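Local atomic coordinates of pyroglutatmate porin OpdO (Pseudomonas aeruginosa, PDB entry 3SZV), a protein that probably forms a substrate-selective channel of the OprD porin family through the outer membrane, where it is thought to let small carboxylates pass. Residues Y33-R39 with D386-L392; S181-I185 with D304-V308; P132-N137 with I289-Y295. The contacts are given in a common frame with arbitrary orientation. Numbering follows the deposited sequence.

Overall arrangement
The chain is an antiparallel beta-barrel of the OprD family, and the three contacts run from the barrel wall inward. Contact 1 pairs the first barrel strand, 24-38, with the last, 387-399, and so spans nearly the whole sequence; the other two lie within that span. Contacts 2 and 3, centres about 11 Å apart, both use the long loop between strands 271-281 and 311-320, and their segments alternate along the chain. They touch, Ser181 O lying 2.8 Å from Ala290 N. Contact 3 is central, about 6 Å from the middle of the chain; contact 1 is centred about 22 Å from contact 3 and 21 Å from contact 2. Barrel closure and loop infolding probably together shape the channel.

Contact 1 of 3, residues Y33-R39 with D386-L392; sequences YFNRDFR and DLDENRL
The shortest polar link is a salt bridge from NE of Arg36 (m, t, t) to Glu389 OE1, 2.5 Å, with a weak second hydrogen bond from Arg36 NH2 to the same OE1 at 3.0 Å. Glu389 (t, t) turns its other oxygen to Arg391 (m, t, t): Arg391 NE to Glu389 OE2 is 2.7 Å, making an Arg-Glu-Arg network, and Gln301 also bonds to Glu389 OE2. The strand segments 33-38 and 387-392 run antiparallel at 167°, their axes 4.7 Å apart at closest. Tyr33-Leu392, Asn35-Asn390 and Asp37-Asp388 are hydrogen-bonded pairs; for example, Tyr33 N to Leu392 O and Asp37 N to Asp388 O are both 2.8 Å. Phe34-Arg391, Arg36-Glu389 and Phe38-Leu387 are non-hydrogen-bonded pairs, and their side chains share the face that carries the network. Arg39 N donates to Asp386 O at 3.2 Å. On the other face one water bridges Asn35 OD1 and Asn390 ND2, Asn390 OD1 accepts from Trp374, and a second water links Asp37 O to Asp388 OD1, whose carboxylate also pairs with Arg380. Packing comes last: Leu387 CD1 sits over the Phe38 ring (m rotamer), 3.9 Å from its centroid, a CH-pi contact. This first-to-last strand pairing closes the barrel, and its chemistry implies a seam held by regularly spaced pairs of backbone hydrogen bonds and reinforced by buried Glu389 shared between two arginines.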
loop_
_atom_site.group_PDB
_atom_site.type_symbol
_atom_site.label_atom_id
_atom_site.label_comp_id
_atom_site.label_asym_id
_atom_site.label_seq_id
_atom_site.Cartn_x
_atom_site.Cartn_y
_atom_site.Cartn_z
ATOM N N TYR A 33 17.898 -3.456 6.661
ATOM C CA TYR A 33 18.803 -4.449 6.107
ATOM C C TYR A 33 18.006 -5.457 5.295
ATOM O O TYR A 33 16.935 -5.911 5.709
ATOM C CB TYR A 33 19.593 -5.160 7.201
ATOM C CG TYR A 33 20.442 -6.279 6.650
ATOM C CD1 TYR A 33 21.645 -6.011 6.015
ATOM C CD2 TYR A 33 20.027 -7.599 6.745
ATOM C CE1 TYR A 33 22.425 -7.034 5.498
ATOM C CE2 TYR A 33 20.797 -8.628 6.235
ATOM C CZ TYR A 33 21.992 -8.338 5.615
ATOM O OH TYR A 33 22.758 -9.364 5.105
ATOM N N PHE A 34 18.538 -5.804 4.133
ATOM C CA PHE A 34 17.829 -6.641 3.188
ATOM C C PHE A 34 18.803 -7.665 2.623
ATOM O O PHE A 34 19.908 -7.317 2.211
ATOM C CB PHE A 34 17.273 -5.732 2.088
ATOM C CG PHE A 34 16.606 -6.456 0.962
ATOM C CD1 PHE A 34 15.232 -6.642 0.959
ATOM C CD2 PHE A 34 17.347 -6.924 -0.115
ATOM C CE1 PHE A 34 14.610 -7.298 -0.087
ATOM C CE2 PHE A 34 16.731 -7.575 -1.164
ATOM C CZ PHE A 34 15.360 -7.764 -1.149
ATOM N N ASN A 35 18.409 -8.935 2.618
ATOM C CA ASN A 35 19.232 -9.960 1.991
ATOM C C ASN A 35 18.372 -10.875 1.139
ATOM O O ASN A 35 17.311 -11.331 1.580
ATOM C CB ASN A 35 20.001 -10.766 3.045
ATOM C CG ASN A 35 20.853 -11.859 2.438
ATOM O OD1 ASN A 35 20.430 -13.012 2.348
ATOM N ND2 ASN A 35 22.067 -11.507 2.028
ATOM N N ARG A 36 18.815 -11.115 -0.092
ATOM C CA ARG A 36 18.178 -12.090 -0.961
ATOM C C ARG A 36 19.170 -13.168 -1.353
ATOM O O ARG A 36 20.243 -12.879 -1.886
ATOM C CB ARG A 36 17.610 -11.429 -2.218
ATOM C CG ARG A 36 16.245 -10.813 -2.021
ATOM C CD ARG A 36 15.501 -10.663 -3.342
ATOM N NE ARG A 36 14.114 -10.265 -3.123
ATOM C CZ ARG A 36 13.245 -9.988 -4.089
ATOM N NH1 ARG A 36 13.611 -10.064 -5.361
ATOM N NH2 ARG A 36 12.005 -9.630 -3.779
ATOM N N ASP A 37 18.805 -14.413 -1.080
ATOM C CA ASP A 37 19.635 -15.553 -1.424
ATOM C C ASP A 37 18.895 -16.408 -2.442
ATOM O O ASP A 37 17.837 -16.954 -2.149
ATOM C CB ASP A 37 19.935 -16.368 -0.164
ATOM C CG ASP A 37 20.743 -17.617 -0.452
ATOM O OD1 ASP A 37 21.453 -17.646 -1.477
ATOM O OD2 ASP A 37 20.671 -18.571 0.352
ATOM N N PHE A 38 19.446 -16.525 -3.647
ATOM C CA PHE A 38 18.824 -17.364 -4.665
ATOM C C PHE A 38 19.387 -18.778 -4.627
ATOM O O PHE A 38 20.602 -18.969 -4.574
ATOM C CB PHE A 38 18.987 -16.752 -6.057
ATOM C CG PHE A 38 18.194 -15.493 -6.259
ATOM C CD1 PHE A 38 16.887 -15.546 -6.717
ATOM C CD2 PHE A 38 18.754 -14.256 -5.987
ATOM C CE1 PHE A 38 16.153 -14.382 -6.900
ATOM C CE2 PHE A 38 18.027 -13.095 -6.169
ATOM C CZ PHE A 38 16.725 -13.158 -6.625
ATOM N N ARG A 39 18.498 -19.768 -4.647
ATOM C CA ARG A 39 18.908 -21.165 -4.577
ATOM C C ARG A 39 19.722 -21.576 -5.803
ATOM O O ARG A 39 19.466 -21.114 -6.914
ATOM C CB ARG A 39 17.694 -22.087 -4.409
ATOM C CG ARG A 39 17.514 -22.623 -2.993
ATOM C CD ARG A 39 17.514 -24.149 -2.957
ATOM N NE ARG A 39 16.277 -24.710 -3.490
ATOM C CZ ARG A 39 16.013 -26.012 -3.572
ATOM N NH1 ARG A 39 16.903 -26.911 -3.161
ATOM N NH2 ARG A 39 14.853 -26.417 -4.075
ATOM N N ASP A 386 13.792 -19.499 -7.377
ATOM C CA ASP A 386 13.657 -19.846 -5.960
ATOM C C ASP A 386 14.492 -18.869 -5.160
ATOM O O ASP A 386 15.645 -18.610 -5.509
ATOM C CB ASP A 386 14.177 -21.259 -5.695
ATOM C CG ASP A 386 13.262 -22.333 -6.233
ATOM O OD1 ASP A 386 13.585 -23.530 -6.037
ATOM O OD2 ASP A 386 12.230 -21.986 -6.837
ATOM N N LEU A 387 13.930 -18.361 -4.064
ATOM C CA LEU A 387 14.554 -17.282 -3.324
ATOM C C LEU A 387 14.264 -17.397 -1.835
ATOM O O LEU A 387 13.203 -17.870 -1.440
ATOM C CB LEU A 387 14.018 -15.943 -3.844
ATOM C CG LEU A 387 14.203 -14.697 -2.980
ATOM C CD1 LEU A 387 15.662 -14.275 -2.978
ATOM C CD2 LEU A 387 13.327 -13.569 -3.491
ATOM N N ASP A 388 15.218 -16.967 -1.018
ATOM C CA ASP A 388 14.966 -16.736 0.397
ATOM C C ASP A 388 15.344 -15.297 0.685
ATOM O O ASP A 388 16.374 -14.814 0.214
ATOM C CB ASP A 388 15.768 -17.684 1.291
ATOM C CG ASP A 388 15.140 -19.061 1.384
ATOM O OD1 ASP A 388 15.272 -19.809 0.408
ATOM O OD2 ASP A 388 14.504 -19.380 2.420
ATOM N N GLU A 389 14.507 -14.612 1.449
ATOM C CA GLU A 389 14.705 -13.198 1.714
ATOM C C GLU A 389 14.558 -12.925 3.198
ATOM O O GLU A 389 13.632 -13.414 3.848
ATOM C CB GLU A 389 13.678 -12.388 0.922
ATOM C CG GLU A 389 13.749 -10.886 1.120
ATOM C CD GLU A 389 12.690 -10.174 0.308
ATOM O OE1 GLU A 389 12.840 -10.086 -0.926
ATOM O OE2 GLU A 389 11.691 -9.728 0.900
ATOM N N ASN A 390 15.480 -12.140 3.734
ATOM C CA ASN A 390 15.338 -11.647 5.092
ATOM C C ASN A 390 15.378 -10.132 5.081
ATOM O O ASN A 390 16.190 -9.537 4.375
ATOM C CB ASN A 390 16.436 -12.211 5.995
ATOM C CG ASN A 390 16.222 -13.674 6.315
ATOM O OD1 ASN A 390 15.509 -14.016 7.258
ATOM N ND2 ASN A 390 16.841 -14.553 5.527
ATOM N N ARG A 391 14.467 -9.518 5.831
ATOM C CA ARG A 391 14.496 -8.077 6.065
ATOM C C ARG A 391 14.598 -7.840 7.556
ATOM O O ARG A 391 13.966 -8.531 8.357
ATOM C CB ARG A 391 13.238 -7.394 5.529
ATOM C CG ARG A 391 12.966 -7.645 4.057
ATOM C CD ARG A 391 11.745 -6.893 3.551
ATOM N NE ARG A 391 11.390 -7.334 2.205
ATOM C CZ ARG A 391 10.655 -6.636 1.344
ATOM N NH1 ARG A 391 10.186 -5.439 1.676
ATOM N NH2 ARG A 391 10.393 -7.137 0.143
ATOM N N LEU A 392 15.412 -6.864 7.934
ATOM C CA LEU A 392 15.477 -6.439 9.317
ATOM C C LEU A 392 15.287 -4.941 9.300
ATOM O O LEU A 392 16.059 -4.223 8.659
ATOM C CB LEU A 392 16.823 -6.785 9.946
ATOM C CG LEU A 392 16.909 -6.508 11.446
ATOM C CD1 LEU A 392 15.800 -7.255 12.179
ATOM C CD2 LEU A 392 18.277 -6.895 11.988
HETATM O O HOH W 1 17.992 -14.484 2.816
HETATM O O HOH W 2 17.311 -19.537 -1.398
#

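Contact 2 of 3, residues S181-I185 with D304-V308; sequences SANRI and DFGNV
Arg184 reaches across almost fully extended, chi1 m and chi2 and chi3 t, before chi4 of 89° swings the guanidinium out of line. It meets Asp304 in a two-pronged salt bridge: Arg184 NH2 to Asp304 OD1 is 2.8 Å and NH1 to OD2 2.9 Å. Asp304 takes the p rotamer, which also lets OD1 accept from Gly306 N at 2.8 Å, closing an Asx turn; Tyr288 also holds its OD2. The contact joins the turn after strand 180-182 to the long loop before strand 311-320; Ser181 and Asn183 make backbone hydrogen bonds to Ala290 and Tyr288 of that loop. A classic gamma turn centred on Arg184 (phi/psi 67/-49), with Ile185 N bonded to Asn183 O at 2.8 Å, projects the Arg184 side chain toward Asp304. Asn307 (m) brings OD1 to 3.2 Å from both Arg184 NE and Arg184 NH2, each a weak hydrogen bond, while its ND2 goes to Glu310. Gly306 O and Asn307 N lie over one face of the guanidinium.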
loop_
_atom_site.group_PDB
_atom_site.type_symbol
_atom_site.label_atom_id
_atom_site.label_comp_id
_atom_site.label_asym_id
_atom_site.label_seq_id
_atom_site.Cartn_x
_atom_site.Cartn_y
_atom_site.Cartn_z
ATOM N N SER A 181 4.668 2.748 -15.746
ATOM C CA SER A 181 4.507 1.544 -16.551
ATOM C C SER A 181 3.665 0.562 -15.755
ATOM O O SER A 181 3.351 0.806 -14.586
ATOM C CB SER A 181 5.858 0.923 -16.925
ATOM O OG SER A 181 6.504 0.352 -15.801
ATOM N N ALA A 182 3.262 -0.529 -16.387
ATOM C CA ALA A 182 2.457 -1.540 -15.706
ATOM C C ALA A 182 3.299 -2.757 -15.344
ATOM O O ALA A 182 4.138 -3.199 -16.118
ATOM C CB ALA A 182 1.269 -1.949 -16.561
ATOM N N ASN A 183 3.079 -3.269 -14.142
ATOM C CA ASN A 183 3.763 -4.471 -13.678
ATOM C C ASN A 183 3.591 -5.632 -14.665
ATOM O O ASN A 183 2.456 -5.925 -15.078
ATOM C CB ASN A 183 3.231 -4.867 -12.301
ATOM C CG ASN A 183 4.097 -5.900 -11.621
ATOM O OD1 ASN A 183 5.194 -5.592 -11.145
ATOM N ND2 ASN A 183 3.623 -7.142 -11.580
ATOM N N ARG A 184 4.711 -6.275 -15.014
ATOM C CA ARG A 184 4.812 -7.346 -16.034
ATOM C C ARG A 184 4.537 -6.895 -17.459
ATOM O O ARG A 184 5.316 -7.207 -18.368
ATOM C CB ARG A 184 3.909 -8.548 -15.717
ATOM C CG ARG A 184 4.291 -9.337 -14.479
ATOM C CD ARG A 184 3.329 -10.523 -14.315
ATOM N NE ARG A 184 3.605 -11.322 -13.128
ATOM C CZ ARG A 184 3.085 -11.094 -11.922
ATOM N NH1 ARG A 184 2.238 -10.078 -11.739
ATOM N NH2 ARG A 184 3.412 -11.884 -10.906
ATOM N N ILE A 185 3.435 -6.183 -17.650
ATOM C CA ILE A 185 2.922 -5.870 -18.984
ATOM C C ILE A 185 3.734 -4.781 -19.685
ATOM O O ILE A 185 3.809 -4.742 -20.920
ATOM C CB ILE A 185 1.446 -5.461 -18.877
ATOM C CG1 ILE A 185 0.593 -6.685 -18.530
ATOM C CG2 ILE A 185 0.953 -4.785 -20.154
ATOM C CD1 ILE A 185 -0.625 -6.333 -17.689
ATOM N N ASP A 304 2.856 -11.573 -5.749
ATOM C CA ASP A 304 1.485 -11.096 -5.823
ATOM C C ASP A 304 0.475 -12.192 -6.171
ATOM O O ASP A 304 -0.738 -11.983 -6.056
ATOM C CB ASP A 304 1.347 -9.896 -6.779
ATOM C CG ASP A 304 1.732 -10.219 -8.202
ATOM O OD1 ASP A 304 1.892 -11.418 -8.550
ATOM O OD2 ASP A 304 1.854 -9.256 -8.996
ATOM N N PHE A 305 0.979 -13.360 -6.576
ATOM C CA PHE A 305 0.130 -14.465 -7.011
ATOM C C PHE A 305 -0.844 -14.002 -8.091
ATOM O O PHE A 305 -1.974 -14.470 -8.201
ATOM C CB PHE A 305 -0.504 -15.168 -5.806
ATOM C CG PHE A 305 0.516 -15.910 -4.989
ATOM C CD1 PHE A 305 0.758 -17.262 -5.212
ATOM C CD2 PHE A 305 1.310 -15.234 -4.068
ATOM C CE1 PHE A 305 1.744 -17.938 -4.504
ATOM C CE2 PHE A 305 2.291 -15.899 -3.357
ATOM C CZ PHE A 305 2.508 -17.256 -3.571
ATOM N N GLY A 306 -0.338 -13.095 -8.922
ATOM C CA GLY A 306 -1.133 -12.468 -9.961
ATOM C C GLY A 306 -0.725 -12.876 -11.363
ATOM O O GLY A 306 -1.043 -12.188 -12.335
ATOM N N ASN A 307 -0.011 -13.996 -11.464
ATOM C CA ASN A 307 0.396 -14.519 -12.765
ATOM C C ASN A 307 -0.779 -15.000 -13.611
ATOM O O ASN A 307 -1.865 -15.277 -13.096
ATOM C CB ASN A 307 1.420 -15.646 -12.578
ATOM C CG ASN A 307 2.710 -15.143 -11.977
ATOM O OD1 ASN A 307 3.526 -14.528 -12.673
ATOM N ND2 ASN A 307 2.911 -15.403 -10.687
ATOM N N VAL A 308 -0.552 -15.102 -14.912
ATOM C CA VAL A 308 -1.577 -15.588 -15.829
ATOM C C VAL A 308 -2.200 -16.896 -15.339
ATOM O O VAL A 308 -1.491 -17.877 -15.071
ATOM C CB VAL A 308 -0.994 -15.786 -17.253
ATOM C CG1 VAL A 308 -2.030 -16.399 -18.180
ATOM C CG2 VAL A 308 -0.488 -14.452 -17.798
#

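Contact 3 of 3, residues P132-N137 with I289-Y295; sequences PLVSAN and IAGSDPY
Tyr295, in the t rotamer, lays one ring face against Pro132: CA of Pro132 is 4.0 Å from the ring centroid, a CH-pi contact, and Pro132 CB comes within 3.8 Å of Tyr295 CD2. The same tyrosine makes a cation-pi contact with Arg242. Further along, Asp293 N donates a nearly straight hydrogen bond to Ser135 O, 3.0 Å, and Asn137 (t) reaches Asp293 OD1 with ND2 at 2.9 Å. Residues 289-292 form a type II beta turn with Gly291 at phi 95°, and Ser292 (p) returns its OG to Ile289 O at 2.7 Å. Val134 CG2 meets Ile289 CD1 at 3.8 Å, next to Phe192 of strand 186-200. Between the two loops, waters supplement the two direct hydrogen bonds: one joins Pro132 O to Tyr295 N, another Leu133 O to Ile289 N, and a third Ser135 N, Ser292 OG and Asp293 O. The contact is buried near the centre of the chain, a position consistent with the infolded loops that narrow the lumen in OprD-family porins.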
loop_
_atom_site.group_PDB
_atom_site.type_symbol
_atom_site.label_atom_id
_atom_site.label_comp_id
_atom_site.label_asym_id
_atom_site.label_seq_id
_atom_site.Cartn_x
_atom_site.Cartn_y
_atom_site.Cartn_z
ATOM N N PRO A 132 -8.131 0.774 -3.998
ATOM C CA PRO A 132 -8.111 -0.492 -4.737
ATOM C C PRO A 132 -7.308 -0.414 -6.034
ATOM O O PRO A 132 -6.571 -1.372 -6.329
ATOM C CB PRO A 132 -9.601 -0.755 -5.000
ATOM C CG PRO A 132 -10.265 -0.158 -3.772
ATOM C CD PRO A 132 -9.494 1.122 -3.532
ATOM N N LEU A 133 -7.425 0.664 -6.798
ATOM C CA LEU A 133 -6.790 0.715 -8.123
ATOM C C LEU A 133 -5.384 1.295 -8.120
ATOM O O LEU A 133 -4.685 1.209 -9.131
ATOM C CB LEU A 133 -7.672 1.473 -9.121
ATOM C CG LEU A 133 -9.022 0.792 -9.360
ATOM C CD1 LEU A 133 -9.795 1.628 -10.379
ATOM C CD2 LEU A 133 -8.871 -0.643 -9.875
ATOM N N VAL A 134 -4.983 1.907 -7.008
ATOM C CA VAL A 134 -3.618 2.417 -6.889
ATOM C C VAL A 134 -3.255 2.619 -5.438
ATOM O O VAL A 134 -3.974 3.293 -4.692
ATOM C CB VAL A 134 -3.416 3.704 -7.703
ATOM C CG1 VAL A 134 -4.400 4.804 -7.293
ATOM C CG2 VAL A 134 -1.986 4.206 -7.520
ATOM N N SER A 135 -2.152 1.993 -5.031
ATOM C CA SER A 135 -1.668 2.094 -3.652
ATOM C C SER A 135 -0.173 2.322 -3.628
ATOM O O SER A 135 0.589 1.528 -4.185
ATOM C CB SER A 135 -1.953 0.805 -2.881
ATOM O OG SER A 135 -3.353 0.617 -2.640
ATOM N N ALA A 136 0.252 3.396 -2.974
ATOM C CA ALA A 136 1.677 3.690 -2.837
ATOM C C ALA A 136 2.329 2.725 -1.871
ATOM O O ALA A 136 1.779 2.419 -0.812
ATOM C CB ALA A 136 1.875 5.126 -2.368
ATOM N N ASN A 137 3.514 2.246 -2.235
ATOM C CA ASN A 137 4.255 1.308 -1.407
ATOM C C ASN A 137 5.076 1.979 -0.319
ATOM O O ASN A 137 5.617 3.074 -0.516
ATOM C CB ASN A 137 5.207 0.512 -2.286
ATOM C CG ASN A 137 6.084 -0.408 -1.484
ATOM O OD1 ASN A 137 7.166 -0.019 -1.026
ATOM N ND2 ASN A 137 5.618 -1.633 -1.278
ATOM N N ILE A 289 0.143 -0.407 -11.442
ATOM C CA ILE A 289 1.267 0.474 -11.684
ATOM C C ILE A 289 2.559 -0.155 -11.148
ATOM O O ILE A 289 2.640 -0.564 -9.990
ATOM C CB ILE A 289 1.000 1.835 -11.038
ATOM C CG1 ILE A 289 -0.067 2.577 -11.832
ATOM C CG2 ILE A 289 2.272 2.661 -10.987
ATOM C CD1 ILE A 289 -0.692 3.728 -11.079
ATOM N N ALA A 290 3.564 -0.285 -12.017
ATOM C CA ALA A 290 4.832 -0.877 -11.598
ATOM C C ALA A 290 5.432 -0.088 -10.441
ATOM O O ALA A 290 5.440 1.153 -10.479
ATOM C CB ALA A 290 5.824 -0.923 -12.777
ATOM N N GLY A 291 5.922 -0.804 -9.435
ATOM C CA GLY A 291 6.513 -0.152 -8.277
ATOM C C GLY A 291 5.530 0.031 -7.140
ATOM O O GLY A 291 5.945 0.320 -6.006
ATOM N N SER A 292 4.242 -0.126 -7.438
ATOM C CA SER A 292 3.193 0.096 -6.439
ATOM C C SER A 292 2.588 -1.224 -5.961
ATOM O O SER A 292 3.015 -2.301 -6.387
ATOM C CB SER A 292 2.123 1.036 -6.999
ATOM O OG SER A 292 1.276 0.357 -7.910
ATOM N N ASP A 293 1.622 -1.159 -5.052
ATOM C CA ASP A 293 1.069 -2.372 -4.446
ATOM C C ASP A 293 -0.258 -2.762 -5.094
ATOM O O ASP A 293 -1.176 -1.938 -5.181
ATOM C CB ASP A 293 0.817 -2.167 -2.944
ATOM C CG ASP A 293 2.085 -2.123 -2.121
ATOM O OD1 ASP A 293 3.186 -2.334 -2.666
ATOM O OD2 ASP A 293 1.957 -1.907 -0.900
ATOM N N PRO A 294 -0.384 -4.018 -5.524
ATOM C CA PRO A 294 -1.658 -4.463 -6.100
ATOM C C PRO A 294 -2.647 -4.803 -4.998
ATOM O O PRO A 294 -2.243 -5.308 -3.941
ATOM C CB PRO A 294 -1.253 -5.728 -6.879
ATOM C CG PRO A 294 -0.118 -6.318 -6.048
ATOM C CD PRO A 294 0.638 -5.087 -5.514
ATOM N N TYR A 295 -3.939 -4.576 -5.250
ATOM C CA TYR A 295 -4.952 -4.818 -4.225
ATOM C C TYR A 295 -5.468 -6.255 -4.304
ATOM O O TYR A 295 -6.670 -6.504 -4.474
ATOM C CB TYR A 295 -6.089 -3.805 -4.371
ATOM C CG TYR A 295 -6.925 -3.610 -3.127
ATOM C CD1 TYR A 295 -6.346 -3.196 -1.940
ATOM C CD2 TYR A 295 -8.300 -3.793 -3.152
ATOM C CE1 TYR A 295 -7.124 -2.991 -0.800
ATOM C CE2 TYR A 295 -9.081 -3.591 -2.031
ATOM C CZ TYR A 295 -8.486 -3.203 -0.857
ATOM O OH TYR A 295 -9.266 -3.005 0.268
HETATM O O HOH W 3 -5.002 -3.226 -7.605
HETATM O O HOH W 4 -2.061 0.313 -9.681
HETATM O O HOH W 5 -1.198 0.079 -7.052
HETATM O O HOH W 6 -3.837 -1.011 -4.772
#